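PDB 2II1: acetamidase from Bacillus halodurans, which probably hydrolyses carbon-nitrogen bonds other than peptide bonds in linear amides, and binds calcium ions. Local coordinates for residues 236-241 / 281-286; 248-253 / 262-267; 30-35 / 62-67; 18-23 / 175-180. All blocks are in the same frame, centred on the assembly; numbering follows the deposited sequence.

Contact 1 (236-241 / 281-286); sequences DAAAVQ and KTARFS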
# COMPACT_ATOMS: atom_id res chain seq x y z
N ASP A 236 2.76 -9.10 6.81
CA ASP A 236 2.43 -8.57 8.15
C ASP A 236 3.69 -7.97 8.79
O ASP A 236 3.70 -6.82 9.29
CB ASP A 236 1.91 -9.73 9.04
CG ASP A 236 0.38 -9.95 8.96
OD1 ASP A 236 -0.35 -9.06 8.52
OD2 ASP A 236 -0.09 -11.00 9.43
N ALA A 237 4.78 -8.75 8.73
CA ALA A 237 6.02 -8.48 9.44
C ALA A 237 6.86 -7.48 8.68
O ALA A 237 7.49 -6.62 9.30
CB ALA A 237 6.79 -9.79 9.67
N ALA A 238 6.84 -7.55 7.35
CA ALA A 238 7.49 -6.52 6.52
C ALA A 238 6.89 -5.15 6.77
O ALA A 238 7.63 -4.18 6.94
CB ALA A 238 7.41 -6.90 5.08
N ALA A 239 5.56 -5.08 6.83
CA ALA A 239 4.82 -3.88 7.17
C ALA A 239 5.22 -3.32 8.53
O ALA A 239 5.55 -2.13 8.64
CB ALA A 239 3.24 -4.14 7.12
N VAL A 240 5.16 -4.16 9.56
CA VAL A 240 5.57 -3.75 10.90
C VAL A 240 7.04 -3.30 10.98
O VAL A 240 7.34 -2.30 11.62
CB VAL A 240 5.27 -4.86 11.98
CG1 VAL A 240 5.91 -4.47 13.31
CG2 VAL A 240 3.75 -5.09 12.11
N GLN A 241 7.96 -4.03 10.32
CA GLN A 241 9.35 -3.61 10.23
C GLN A 241 9.57 -2.28 9.49
O GLN A 241 10.32 -1.45 10.00
CB GLN A 241 10.24 -4.66 9.58
CG GLN A 241 11.71 -4.40 9.80
CD GLN A 241 12.10 -4.50 11.28
OE1 GLN A 241 11.81 -5.50 11.93
NE2 GLN A 241 12.72 -3.46 11.80
N LYS A 281 8.56 -11.00 1.27
CA LYS A 281 7.65 -9.94 0.85
C LYS A 281 8.26 -8.57 1.26
O LYS A 281 9.00 -8.46 2.23
CB LYS A 281 6.26 -10.15 1.50
CG LYS A 281 5.74 -11.59 1.55
CD LYS A 281 5.54 -12.17 0.17
CE LYS A 281 5.21 -13.67 0.22
NZ LYS A 281 5.50 -14.32 -1.11
N THR A 282 7.95 -7.51 0.52
CA THR A 282 8.56 -6.21 0.78
C THR A 282 7.48 -5.15 0.92
O THR A 282 6.53 -5.14 0.17
CB THR A 282 9.50 -5.81 -0.35
OG1 THR A 282 10.48 -6.83 -0.51
CG2 THR A 282 10.18 -4.46 -0.05
N ALA A 283 7.66 -4.26 1.90
CA ALA A 283 6.75 -3.17 2.24
C ALA A 283 7.57 -1.92 2.43
O ALA A 283 8.80 -2.02 2.67
CB ALA A 283 5.98 -3.49 3.51
N ARG A 284 6.94 -0.76 2.29
CA ARG A 284 7.62 0.53 2.59
C ARG A 284 6.73 1.51 3.31
O ARG A 284 5.54 1.62 3.02
CB ARG A 284 8.24 1.21 1.35
CG ARG A 284 7.31 1.53 0.21
CD ARG A 284 8.06 1.56 -1.12
NE ARG A 284 7.23 2.16 -2.18
CZ ARG A 284 6.25 1.53 -2.82
NH1 ARG A 284 5.97 0.27 -2.56
NH2 ARG A 284 5.53 2.16 -3.74
N PHE A 285 7.32 2.23 4.27
CA PHE A 285 6.62 3.34 4.91
C PHE A 285 7.16 4.64 4.35
O PHE A 285 8.37 4.88 4.41
CB PHE A 285 6.77 3.36 6.44
CG PHE A 285 5.71 4.18 7.10
CD1 PHE A 285 5.82 5.56 7.19
CD2 PHE A 285 4.54 3.59 7.51
CE1 PHE A 285 4.79 6.31 7.72
CE2 PHE A 285 3.54 4.32 8.06
CZ PHE A 285 3.67 5.70 8.18
N SER A 286 6.23 5.49 3.91
CA SER A 286 6.53 6.73 3.21
C SER A 286 5.97 7.95 3.96
O SER A 286 4.78 7.98 4.37
CB SER A 286 5.95 6.67 1.81
OG SER A 286 6.06 7.89 1.13
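Ala238 and Ala283 carry the close part of this contact between helix 235-253 and strand 281-288. Their CB atoms lie 4.0 Å apart, and each methyl also settles on opposing backbone. Ala238 CB stands 3.6 Å from Lys281 O, while Ala283 CB comes within 3.7 Å of Ala239 N and also touches Ala238 C. Ala239 therefore takes part mainly through its backbone; its own methyl points away from the strand, and packs on Leu271 and on Leu235 of the second subunit. With no side chain longer than a methyl between helix and strand here, the two segment axes come within 6.9 Å, at 28°. No hydrogen bond crosses; van der Waals packing of methyls on each other and on backbone joins the pieces.

The Lys281 end is looser. Its CB starts toward the helix, but two successive bends (chi1 -41°, chi2 -63°) lead the chain off, and NZ bonds to the carbonyl oxygens of Asn278 and Ile276 instead. Nearby, Asp236 bonds to Asp236 OD1 and Leu235 N of the second subunit. Strand 281-288 pairs with strands 225-232 and 270-275, giving a helix packed on one face of a sheet, here antiparallel, as in two-layer alpha+beta packing.

Contact 2 (248-253 / 262-267); sequences TFLANR and GMLLSG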
# COMPACT_ATOMS: atom_id res chain seq x y z
N THR A 248 11.54 4.73 14.58
CA THR A 248 12.75 4.76 15.40
C THR A 248 13.75 5.74 14.81
O THR A 248 14.45 6.40 15.55
CB THR A 248 13.40 3.36 15.60
OG1 THR A 248 13.80 2.81 14.34
CG2 THR A 248 12.45 2.38 16.31
N PHE A 249 13.81 5.85 13.49
CA PHE A 249 14.60 6.92 12.82
C PHE A 249 14.21 8.36 13.28
O PHE A 249 15.05 9.14 13.73
CB PHE A 249 14.48 6.81 11.29
CG PHE A 249 15.03 7.99 10.54
CD1 PHE A 249 16.29 8.49 10.84
CD2 PHE A 249 14.30 8.59 9.54
CE1 PHE A 249 16.80 9.62 10.14
CE2 PHE A 249 14.80 9.70 8.84
CZ PHE A 249 16.06 10.20 9.15
N LEU A 250 12.93 8.68 13.11
CA LEU A 250 12.36 9.96 13.54
C LEU A 250 12.59 10.24 15.05
O LEU A 250 12.95 11.34 15.44
CB LEU A 250 10.85 9.98 13.23
CG LEU A 250 10.35 10.52 11.88
CD1 LEU A 250 8.81 10.51 11.82
CD2 LEU A 250 10.87 11.92 11.64
N ALA A 251 12.39 9.22 15.87
CA ALA A 251 12.57 9.35 17.30
C ALA A 251 14.03 9.61 17.61
O ALA A 251 14.36 10.60 18.26
CB ALA A 251 12.08 8.12 18.00
N ASN A 252 14.91 8.75 17.09
CA ASN A 252 16.35 8.85 17.34
C ASN A 252 17.01 10.12 16.83
O ASN A 252 17.92 10.64 17.46
CB ASN A 252 17.09 7.66 16.71
CG ASN A 252 16.87 6.36 17.48
OD1 ASN A 252 16.35 6.37 18.59
ND2 ASN A 252 17.28 5.25 16.88
N ARG A 253 16.55 10.60 15.68
CA ARG A 253 17.22 11.67 14.98
C ARG A 253 16.53 13.02 15.15
O ARG A 253 17.07 14.02 14.71
CB ARG A 253 17.34 11.31 13.49
CG ARG A 253 18.35 10.21 13.20
CD ARG A 253 19.77 10.78 13.24
NE ARG A 253 20.80 9.83 12.80
CZ ARG A 253 21.41 8.95 13.59
NH1 ARG A 253 21.12 8.84 14.88
NH2 ARG A 253 22.34 8.16 13.07
N GLY A 262 5.11 8.03 16.34
CA GLY A 262 4.04 7.12 15.97
C GLY A 262 2.73 7.81 15.61
O GLY A 262 2.01 7.35 14.71
N MSE A 263 2.42 8.90 16.31
CA MSE A 263 1.24 9.72 15.99
C MSE A 263 1.41 10.43 14.66
O MSE A 263 0.47 10.50 13.85
CB MSE A 263 1.00 10.75 17.09
CG MSE A 263 0.42 10.17 18.32
SE MSE A 263 0.17 11.52 19.66
CE MSE A 263 -0.56 10.33 21.11
N LEU A 264 2.61 10.92 14.40
CA LEU A 264 2.85 11.59 13.14
C LEU A 264 2.67 10.61 11.98
O LEU A 264 2.05 10.97 10.99
CB LEU A 264 4.22 12.28 13.10
CG LEU A 264 4.48 13.02 11.79
CD1 LEU A 264 3.58 14.24 11.64
CD2 LEU A 264 5.97 13.41 11.66
N LEU A 265 3.21 9.40 12.12
CA LEU A 265 3.15 8.36 11.09
C LEU A 265 1.71 7.90 10.83
O LEU A 265 1.27 7.83 9.67
CB LEU A 265 3.99 7.13 11.48
CG LEU A 265 5.52 7.29 11.62
CD1 LEU A 265 6.23 5.93 11.63
CD2 LEU A 265 6.07 8.18 10.54
N SER A 266 1.01 7.56 11.90
CA SER A 266 -0.39 7.14 11.84
C SER A 266 -1.27 8.22 11.22
O SER A 266 -2.21 7.92 10.46
CB SER A 266 -0.88 6.80 13.24
OG SER A 266 -1.88 5.82 13.19
N GLY A 267 -0.95 9.48 11.51
CA GLY A 267 -1.73 10.59 10.98
C GLY A 267 -1.36 11.13 9.60
O GLY A 267 -2.22 11.70 8.91
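Leu250, Leu264 and Leu265 meet without any flat group between them, and the aromatic rings lie around the contact. Phe292 of helix 289-294 packs against Leu250, and Phe285 of strand 281-288 packs against Leu265. Phe249, next to Leu250 in the chain, does not reach residues 262-267; its ring pairs edge-to-face with Phe215.

Across the contact a single methyl does the touching: Leu250 CD1 lies 3.8 Å from Leu265 CD2 and 4.1 Å from Leu264 CD2. The two approaches differ. Leu250 and Leu265 slide past each other in opposite directions, whereas Leu264 meets Leu250 at about a right angle. Leu264 has CG anti to the backbone N (chi1 -178°), while Leu265 has CG anti to its carbonyl carbon (chi1 -65°); these two settings bring CD2 of consecutive residues to the same methyl. Leu287 touches both Leu250 and Leu264. On the second subunit, Leu126 packs on Leu264 and Ile192 on Leu265, and Ser266 OG bonds to Leu193 N and Cys195 O.

Ala251, Thr254 and Leu256 belong to a calcium site beside this contact, with no ion bound to this chain there. The three touching leucines are buried and no polar atom is shared across the gap, which implies that dispersion and the exclusion of water hold helices 235-253 and 258-268 together here.

Contact 3 (30-35 / 62-67); sequences VIFETK and GPLYVE
Leu64 reaches from strand 60-67 toward Val30 and Phe32 of strand 28-34, and nearly the whole contact can be read along its side chain. At the base, CB lies 4.2 Å from Phe32 CZ, coming to the ring obliquely. Beyond CB, CG stands anti to the backbone N (chi1 168°), which carries the branch past the ring to the far strand. At the tip, CD2 meets both methyls of Val30, with Val30 CG2 at 3.9 Å and Val30 CG1 at 4.1 Å. Leu64 and Val30 thus point at each other tip to tip, whereas Phe32 crosses Leu64 at about a right angle. Ala22 and Cys24 of strand 22-25 also touch Leu64, and Cys24 touches Val30 as well.

Phe32 gets there although its CB does not aim at the other strand. Its CG lies anti to the carbonyl carbon (chi1 -75°), and the ring then extends across the gap, where CE2 passes 4.6 Å from the CA of Gly62. The positive phi of Gly62 (141°) suits a residue with no CB, and a cis peptide bond leads on to Pro63. Leu180 of strand 176-184 packs on the same ring.

The backbones keep their distance, Phe32 CA and Gly62 CA being 7.9 Å apart, and no hydrogen bond joins them. Val30 and Phe32 instead pair through their backbones with Leu205 and Val203 of strand 201-210. This is the interior of two packed beta layers: strand 28-34 from a nine-stranded sheet and strand 60-67 from a second, curled sheet close over buried apolar side chains.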
# COMPACT_ATOMS: atom_id res chain seq x y z
N VAL A 30 27.93 5.88 -13.06
CA VAL A 30 28.08 4.47 -13.46
C VAL A 30 26.91 4.03 -14.32
O VAL A 30 25.76 4.26 -13.96
CB VAL A 30 28.19 3.49 -12.25
CG1 VAL A 30 28.74 2.16 -12.74
CG2 VAL A 30 29.09 4.04 -11.17
N ILE A 31 27.19 3.37 -15.44
CA ILE A 31 26.13 2.89 -16.35
C ILE A 31 26.09 1.36 -16.33
O ILE A 31 27.12 0.72 -16.54
CB ILE A 31 26.36 3.43 -17.81
CG1 ILE A 31 26.29 4.95 -17.84
CG2 ILE A 31 25.29 2.86 -18.81
CD1 ILE A 31 27.06 5.54 -19.00
N PHE A 32 24.91 0.79 -16.04
CA PHE A 32 24.75 -0.66 -15.92
C PHE A 32 23.87 -1.08 -17.08
O PHE A 32 22.73 -0.63 -17.16
CB PHE A 32 24.01 -1.06 -14.62
CG PHE A 32 24.82 -0.96 -13.37
CD1 PHE A 32 25.11 0.27 -12.80
CD2 PHE A 32 25.26 -2.10 -12.71
CE1 PHE A 32 25.86 0.36 -11.64
CE2 PHE A 32 25.98 -2.02 -11.53
CZ PHE A 32 26.30 -0.78 -11.00
N GLU A 33 24.39 -1.90 -17.99
CA GLU A 33 23.55 -2.58 -18.99
C GLU A 33 23.02 -3.89 -18.39
O GLU A 33 23.79 -4.64 -17.80
CB GLU A 33 24.35 -2.88 -20.27
N THR A 34 21.73 -4.15 -18.55
CA THR A 34 21.07 -5.28 -17.88
C THR A 34 20.38 -6.25 -18.86
O THR A 34 19.92 -5.86 -19.92
CB THR A 34 19.97 -4.77 -16.87
OG1 THR A 34 18.81 -4.38 -17.60
CG2 THR A 34 20.48 -3.58 -16.01
N LYS A 35 20.30 -7.53 -18.50
CA LYS A 35 19.41 -8.43 -19.23
C LYS A 35 18.09 -8.48 -18.45
O LYS A 35 18.04 -8.08 -17.27
CB LYS A 35 20.02 -9.81 -19.35
CG LYS A 35 21.44 -9.83 -19.84
CD LYS A 35 21.83 -11.24 -20.15
CE LYS A 35 23.15 -11.34 -20.90
NZ LYS A 35 23.74 -12.67 -20.59
N GLY A 62 27.10 -6.53 -12.49
CA GLY A 62 27.94 -6.23 -11.34
C GLY A 62 28.82 -7.43 -11.02
O GLY A 62 28.85 -8.39 -11.79
N PRO A 63 29.53 -7.40 -9.86
CA PRO A 63 29.51 -6.35 -8.84
C PRO A 63 30.46 -5.19 -9.09
O PRO A 63 31.51 -5.36 -9.66
CB PRO A 63 29.88 -7.08 -7.55
CG PRO A 63 30.43 -8.40 -7.96
CD PRO A 63 30.38 -8.52 -9.45
N LEU A 64 30.05 -4.00 -8.66
CA LEU A 64 30.86 -2.79 -8.77
C LEU A 64 31.52 -2.55 -7.42
O LEU A 64 30.81 -2.47 -6.40
CB LEU A 64 29.97 -1.60 -9.14
CG LEU A 64 30.62 -0.23 -9.00
CD1 LEU A 64 31.62 0.03 -10.15
CD2 LEU A 64 29.56 0.86 -8.89
N TYR A 65 32.85 -2.40 -7.41
CA TYR A 65 33.61 -2.02 -6.22
C TYR A 65 33.69 -0.49 -6.14
O TYR A 65 34.30 0.17 -7.00
CB TYR A 65 35.04 -2.62 -6.23
CG TYR A 65 35.72 -2.63 -4.87
CD1 TYR A 65 36.28 -1.47 -4.34
CD2 TYR A 65 35.77 -3.79 -4.10
CE1 TYR A 65 36.89 -1.45 -3.09
CE2 TYR A 65 36.40 -3.79 -2.84
CZ TYR A 65 36.95 -2.60 -2.34
OH TYR A 65 37.56 -2.54 -1.10
N VAL A 66 33.06 0.07 -5.09
CA VAL A 66 33.10 1.51 -4.82
C VAL A 66 34.25 1.78 -3.82
O VAL A 66 34.15 1.44 -2.62
CB VAL A 66 31.73 2.01 -4.27
CG1 VAL A 66 31.72 3.52 -4.08
CG2 VAL A 66 30.60 1.56 -5.19
N GLU A 67 35.36 2.34 -4.31
CA GLU A 67 36.55 2.59 -3.46
C GLU A 67 36.23 3.72 -2.49
O GLU A 67 35.57 4.67 -2.88
CB GLU A 67 37.76 3.00 -4.28
CG GLU A 67 38.23 1.94 -5.25
CD GLU A 67 39.61 2.21 -5.82
OE1 GLU A 67 40.22 3.31 -5.63
OE2 GLU A 67 40.12 1.28 -6.48

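Contact 4 (18-23 / 175-180); sequences NVPIAS and GALLAL
Pro20 and Leu177 make the closest touch here, Pro20 CG standing 3.7 Å from Leu177 CD2, with the pyrrolidine ring and the leucine branch crossing obliquely. The other methyl, Leu177 CD1, faces the backbone oxygen Asn18 O at 4.1 Å, a van der Waals contact of a methyl with a carbonyl oxygen. The two methyls of Leu177 thus reach successive points along the extended residues 18-20; chi1 of -55° puts its CG anti to the carbonyl carbon.

One step out, the backbone before Leu177 sets its direction. Leu177 N bonds to Gly175 O at 2.7 Å, closing a classic gamma turn about Ala176, whose phi of 75° is positive. Asn18 is tied more lightly, by a weak hydrogen bond from ND2 to Phe13 O. Pro63 packs on Asn18 and Leu177, and Tyr65 packs on Pro20 and Leu177, so both partners rest on strand 60-67.

Both segments are bonded to that strand. Ile21 pairs through its backbone with Pro63, while Gly175 pairs with Val66 and Ala69. The contact spans strand 60-67 between its parallel neighbour 22-25 and its antiparallel neighbour 176-184.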
# COMPACT_ATOMS: atom_id res chain seq x y z
N ASN A 18 31.97 -12.65 -4.81
CA ASN A 18 31.95 -12.29 -6.23
C ASN A 18 33.05 -11.27 -6.52
O ASN A 18 33.20 -10.29 -5.77
CB ASN A 18 30.58 -11.73 -6.64
CG ASN A 18 29.49 -12.80 -6.64
OD1 ASN A 18 29.75 -13.98 -6.85
ND2 ASN A 18 28.25 -12.37 -6.41
N VAL A 19 33.82 -11.49 -7.59
CA VAL A 19 34.95 -10.61 -7.88
C VAL A 19 34.41 -9.37 -8.62
O VAL A 19 33.61 -9.49 -9.51
CB VAL A 19 36.07 -11.32 -8.70
CG1 VAL A 19 37.25 -10.38 -8.89
CG2 VAL A 19 36.53 -12.60 -8.00
N PRO A 20 34.83 -8.16 -8.20
CA PRO A 20 34.32 -6.97 -8.90
C PRO A 20 34.68 -6.95 -10.38
O PRO A 20 35.82 -7.27 -10.75
CB PRO A 20 35.04 -5.83 -8.19
CG PRO A 20 35.43 -6.36 -6.88
CD PRO A 20 35.71 -7.82 -7.09
N ILE A 21 33.72 -6.59 -11.22
CA ILE A 21 33.95 -6.42 -12.67
C ILE A 21 34.44 -4.99 -12.96
O ILE A 21 34.84 -4.66 -14.07
CB ILE A 21 32.68 -6.77 -13.52
CG1 ILE A 21 31.55 -5.76 -13.27
CG2 ILE A 21 32.20 -8.19 -13.22
CD1 ILE A 21 30.24 -6.07 -14.02
N ALA A 22 34.42 -4.14 -11.94
CA ALA A 22 34.71 -2.74 -12.14
C ALA A 22 34.79 -2.02 -10.81
O ALA A 22 34.29 -2.51 -9.79
CB ALA A 22 33.68 -2.12 -12.99
N SER A 23 35.46 -0.88 -10.84
CA SER A 23 35.66 -0.03 -9.68
C SER A 23 35.30 1.37 -10.05
O SER A 23 35.43 1.74 -11.22
CB SER A 23 37.12 -0.01 -9.23
OG SER A 23 37.58 -1.30 -8.89
N GLY A 175 34.08 -1.82 -0.14
CA GLY A 175 33.75 -1.67 -1.54
C GLY A 175 32.28 -1.82 -1.89
O GLY A 175 31.88 -1.54 -3.01
N ALA A 176 31.46 -2.30 -0.95
CA ALA A 176 29.98 -2.45 -1.13
C ALA A 176 29.58 -3.63 -2.02
O ALA A 176 28.83 -4.50 -1.59
CB ALA A 176 29.35 -1.15 -1.65
N LEU A 177 30.08 -3.60 -3.26
CA LEU A 177 29.78 -4.59 -4.32
C LEU A 177 28.32 -4.52 -4.75
O LEU A 177 27.50 -5.38 -4.39
CB LEU A 177 30.16 -6.01 -3.92
CG LEU A 177 31.62 -6.19 -3.49
CD1 LEU A 177 31.78 -7.60 -3.01
CD2 LEU A 177 32.60 -5.88 -4.59
N LEU A 178 28.04 -3.48 -5.53
CA LEU A 178 26.71 -3.12 -6.02
C LEU A 178 26.42 -3.85 -7.34
O LEU A 178 27.28 -3.96 -8.18
CB LEU A 178 26.60 -1.59 -6.27
CG LEU A 178 25.28 -0.99 -6.73
CD1 LEU A 178 24.12 -1.27 -5.78
CD2 LEU A 178 25.41 0.53 -6.95
N ALA A 179 25.21 -4.37 -7.47
CA ALA A 179 24.77 -5.12 -8.65
C ALA A 179 23.31 -4.74 -8.86
O ALA A 179 22.60 -4.44 -7.90
CB ALA A 179 24.92 -6.65 -8.40
N LEU A 180 22.85 -4.69 -10.11
CA LEU A 180 21.46 -4.35 -10.35
C LEU A 180 20.95 -4.97 -11.62
O LEU A 180 21.73 -5.40 -12.47
CB LEU A 180 21.21 -2.84 -10.33
CG LEU A 180 21.66 -1.98 -11.51
CD1 LEU A 180 20.79 -2.22 -12.76
CD2 LEU A 180 21.64 -0.54 -11.08

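Contact 1 lies on the opposite side of the chain's centre from contacts 3 and 4, 28 Å away between centres, and contact 2 is on the side of contact 1. Contacts 1 and 2 share helix 235-253, have centres 15 Å apart, and touch where Phe285 CZ lies 3.5 Å from Leu265 O; both also reach the second subunit. Contacts 3 and 4 are only 6 Å apart between centres and join through probable backbone bonds, Tyr65 N to Ala22 O and Leu64 N to Leu178 O, both 2.8 Å. None of the contacts touches the bound calcium ions: the Lys281 side chain is about 12 Å from one, and that of Phe32 about 11 Å from the side chain of the ligand Asp182.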